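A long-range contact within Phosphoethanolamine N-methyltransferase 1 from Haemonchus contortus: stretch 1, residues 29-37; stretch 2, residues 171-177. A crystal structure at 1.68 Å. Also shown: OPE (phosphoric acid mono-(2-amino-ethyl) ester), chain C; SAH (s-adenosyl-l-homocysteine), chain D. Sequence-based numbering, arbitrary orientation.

Stretch 1, residues 29-37: TNSMMLNQT
Stretch 2 171-177: KTATMHS

A single antiparallel backbone bridge, flanked by apolar side chains and tied to the bound phosphoethanolamine by a water and a histidine, joins the segment that follows a helix to an irregular segment more than 130 residues later in the chain. Stretch 1 begins as helix, with Met33 N donating to Thr29 O at 3.2 Å, and breaks at Leu34, whose positive phi (49/52) turns the chain out of the helix. Asn35 then extends (-144/130), while its N still reaches back to Asn30 O at 3.0 Å. Stretch 2 opens with a type I turn from Lys171 to Thr174, closed by Thr174 N to Lys171 O at 2.8 Å; Thr174 is extended at -67/150.

These two extended residues lie opposite each other, with 4.8 Å between Asn35 CA and Thr174 CA. Leu34 pairs with Met175 and Gln36 with Ala173, so the chains run in opposite directions. Two hydrogen bonds frame the bridge: Gln36 N donates to Ala173 O at 2.8 Å and 164°, and Met175 N donates to Leu34 O at 3.2 Å and 146°. Ala173 O also receives a CA-H...O contact from Asn35 CA at 3.3 Å.

The selenomethionine Met175 buries the most area in the contact. Its CA-to-CB bond points toward stretch 1 and its chi angles are m, m, m. Met175 CG lies 3.4 Å from Asn35 N and 3.9 Å from Asn30 O, while the end of the side chain leads away, leaving Met175 SE 3.6 Å from Gln36 CG. Leu34 (m, t) adds apolar packing, with CD2 4.1 Å from Met175 CB and CD1 3.7 Å from His176 CE1. The CA-to-CB bond of Gln36 points sideways, but the amide end comes nearer to stretch 2 (chi1 m, chi2 t, chi3 50°); the 2.2 Å between Gln36 NE2 and Thr172 O is too short for a hydrogen bond and is a clash in the model.

Asn35 (chi1 t, chi2 -69°) braces its own loop: its OD1 accepts from Thr37 N at 2.7 Å and from Thr37 OG1 at 3.0 Å. Correspondingly, Thr174 OG1 (chi1 t) accepts from His176 N at 3.1 Å. Thr174 OG1 also donates to a water oxygen at 2.7 Å, and that water donates to Leu34 O at 2.7 Å and to OPE O1 at 2.9 Å, linking both stretches to the phosphate. His176 (chi1 m, chi2 -68°) completes the link by donating from NE2 to OPE O3 at 2.9 Å and 169°, with the phosphate oxygen near the ring plane.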

# COMPACT_ATOMS: atom_id res chain seq x y z
N THR A 29 -6.04 24.85 1.78
CA THR A 29 -6.20 23.40 1.71
C THR A 29 -6.81 22.92 0.40
O THR A 29 -6.63 21.77 0.01
CB THR A 29 -6.99 22.83 2.92
OG1 THR A 29 -8.27 23.48 3.02
CG2 THR A 29 -6.21 23.02 4.21
N ASN A 30 -7.53 23.80 -0.30
CA ASN A 30 -8.06 23.45 -1.61
C ASN A 30 -6.93 23.14 -2.59
O ASN A 30 -7.02 22.20 -3.36
CB ASN A 30 -8.94 24.58 -2.17
CG ASN A 30 -10.27 24.72 -1.44
OD1 ASN A 30 -10.82 23.74 -0.93
ND2 ASN A 30 -10.80 25.94 -1.41
N SER A 31 -5.87 23.94 -2.55
CA SER A 31 -4.73 23.74 -3.43
C SER A 31 -3.90 22.51 -3.05
O SER A 31 -3.47 21.75 -3.92
CB SER A 31 -3.83 24.97 -3.45
OG SER A 31 -4.44 26.01 -4.20
N MSE A 32 -3.69 22.34 -1.75
CA MSE A 32 -2.89 21.24 -1.22
C MSE A 32 -3.47 19.90 -1.63
O MSE A 32 -2.75 18.94 -1.85
CB MSE A 32 -2.85 21.31 0.31
CG MSE A 32 -2.25 22.58 0.87
SE MSE A 32 -0.45 22.94 0.18
CE MSE A 32 -0.91 24.08 -1.34
N MSE A 33 -4.79 19.85 -1.72
CA MSE A 33 -5.47 18.61 -2.02
C MSE A 33 -6.04 18.63 -3.42
O MSE A 33 -6.55 17.61 -3.89
CB MSE A 33 -6.56 18.35 -0.98
CG MSE A 33 -6.05 18.50 0.45
SE MSE A 33 -7.39 17.98 1.78
CE MSE A 33 -7.01 16.06 1.89
N LEU A 34 -5.91 19.77 -4.10
CA LEU A 34 -6.47 19.97 -5.44
C LEU A 34 -7.94 19.54 -5.50
O LEU A 34 -8.35 18.76 -6.36
CB LEU A 34 -5.63 19.27 -6.51
CG LEU A 34 -4.24 19.92 -6.68
CD1 LEU A 34 -3.38 19.15 -7.67
CD2 LEU A 34 -4.39 21.37 -7.12
N ASN A 35 -8.72 20.07 -4.56
CA ASN A 35 -10.11 19.67 -4.37
C ASN A 35 -10.92 20.89 -3.98
O ASN A 35 -10.55 21.62 -3.07
CB ASN A 35 -10.19 18.62 -3.25
CG ASN A 35 -11.58 18.04 -3.11
OD1 ASN A 35 -12.51 18.71 -2.68
ND2 ASN A 35 -11.71 16.76 -3.44
N GLN A 36 -12.04 21.10 -4.67
CA GLN A 36 -12.84 22.31 -4.48
C GLN A 36 -13.48 22.35 -3.09
O GLN A 36 -13.89 23.41 -2.62
CB GLN A 36 -13.93 22.42 -5.56
CG GLN A 36 -13.44 22.21 -6.99
CD GLN A 36 -14.42 22.74 -8.03
OE1 GLN A 36 -14.88 23.88 -7.95
NE2 GLN A 36 -14.73 21.91 -9.02
N THR A 37 -13.57 21.18 -2.46
CA THR A 37 -14.18 21.07 -1.14
C THR A 37 -13.24 20.36 -0.17
O THR A 37 -13.65 19.47 0.56
CB THR A 37 -15.52 20.30 -1.20
OG1 THR A 37 -15.33 19.05 -1.86
CG2 THR A 37 -16.55 21.11 -1.97
N LYS A 171 -13.60 14.00 -11.52
CA LYS A 171 -14.64 14.60 -10.69
C LYS A 171 -14.64 16.12 -10.76
O LYS A 171 -13.58 16.75 -10.80
CB LYS A 171 -14.55 14.14 -9.24
CG LYS A 171 -15.69 13.23 -8.78
CD LYS A 171 -15.27 12.38 -7.58
CE LYS A 171 -14.58 11.09 -8.00
NZ LYS A 171 -15.52 9.95 -8.18
N THR A 172 -15.85 16.69 -10.76
CA THR A 172 -16.05 18.13 -10.59
C THR A 172 -15.41 18.60 -9.29
O THR A 172 -15.23 19.80 -9.08
CB THR A 172 -17.55 18.48 -10.56
OG1 THR A 172 -17.78 19.52 -9.60
CG2 THR A 172 -18.38 17.27 -10.17
N ALA A 173 -15.09 17.65 -8.42
CA ALA A 173 -14.35 17.93 -7.20
C ALA A 173 -12.98 18.51 -7.50
O ALA A 173 -12.41 19.24 -6.69
CB ALA A 173 -14.20 16.65 -6.39
N THR A 174 -12.43 18.20 -8.67
CA THR A 174 -11.05 18.56 -8.96
C THR A 174 -10.81 20.07 -9.10
O THR A 174 -11.69 20.83 -9.49
CB THR A 174 -10.52 17.85 -10.22
OG1 THR A 174 -9.09 17.87 -10.20
CG2 THR A 174 -11.03 18.53 -11.48
N MSE A 175 -9.59 20.47 -8.74
CA MSE A 175 -9.13 21.84 -8.95
C MSE A 175 -8.23 21.88 -10.17
O MSE A 175 -7.69 22.93 -10.53
CB MSE A 175 -8.36 22.35 -7.74
CG MSE A 175 -9.24 22.74 -6.58
SE MSE A 175 -10.45 24.19 -7.01
CE MSE A 175 -9.13 25.61 -7.25
N HIS A 176 -8.06 20.72 -10.79
CA HIS A 176 -7.33 20.64 -12.04
C HIS A 176 -8.08 21.40 -13.12
O HIS A 176 -9.29 21.59 -13.04
CB HIS A 176 -7.15 19.19 -12.48
CG HIS A 176 -6.06 18.48 -11.75
ND1 HIS A 176 -4.73 18.79 -11.92
CD2 HIS A 176 -6.10 17.46 -10.85
CE1 HIS A 176 -4.00 18.00 -11.16
NE2 HIS A 176 -4.80 17.19 -10.50
N SER A 177 -7.34 21.85 -14.13
CA SER A 177 -7.96 22.47 -15.30
C SER A 177 -8.55 21.38 -16.18
O SER A 177 -7.93 20.34 -16.42
CB SER A 177 -6.92 23.28 -16.08
OG SER A 177 -7.46 23.73 -17.30
CA OPE C . -3.90 15.70 -5.18
CB OPE C . -3.28 16.83 -4.42
O1 OPE C . -5.71 15.06 -7.32
O2 OPE C . -4.07 13.24 -7.20
O3 OPE C . -3.77 15.03 -8.91
O4 OPE C . -3.43 15.53 -6.47
N OPE C . -1.85 16.89 -4.39
P OPE C . -4.25 14.70 -7.51
N SAH D . 2.23 17.65 1.16
CA SAH D . 1.26 18.74 1.38
CB SAH D . 1.00 19.45 0.01
CG SAH D . 0.54 18.50 -1.10
SD SAH D . 0.44 19.24 -2.76
C SAH D . 0.01 18.23 1.98
O SAH D . -0.39 17.11 1.68
OXT SAH D . -0.75 19.02 2.49
C5' SAH D . 2.15 19.28 -3.36
C4' SAH D . 3.11 20.10 -2.68
O4' SAH D . 4.45 19.65 -3.01
C3' SAH D . 3.02 21.51 -3.11
O3' SAH D . 3.25 22.35 -2.00
C2' SAH D . 4.11 21.66 -4.07
O2' SAH D . 4.56 22.99 -4.12
C1' SAH D . 5.15 20.75 -3.52
N9 SAH D . 6.16 20.30 -4.54
C8 SAH D . 5.93 19.62 -5.67
N7 SAH D . 7.12 19.30 -6.19
C5 SAH D . 8.09 19.77 -5.41
C6 SAH D . 9.50 19.74 -5.47
N6 SAH D . 10.16 19.13 -6.51
N1 SAH D . 10.19 20.33 -4.47
C2 SAH D . 9.58 20.92 -3.46
N3 SAH D . 8.24 20.97 -3.37
C4 SAH D . 7.48 20.41 -4.33
O HOH W 1 -8.01 16.63 -8.05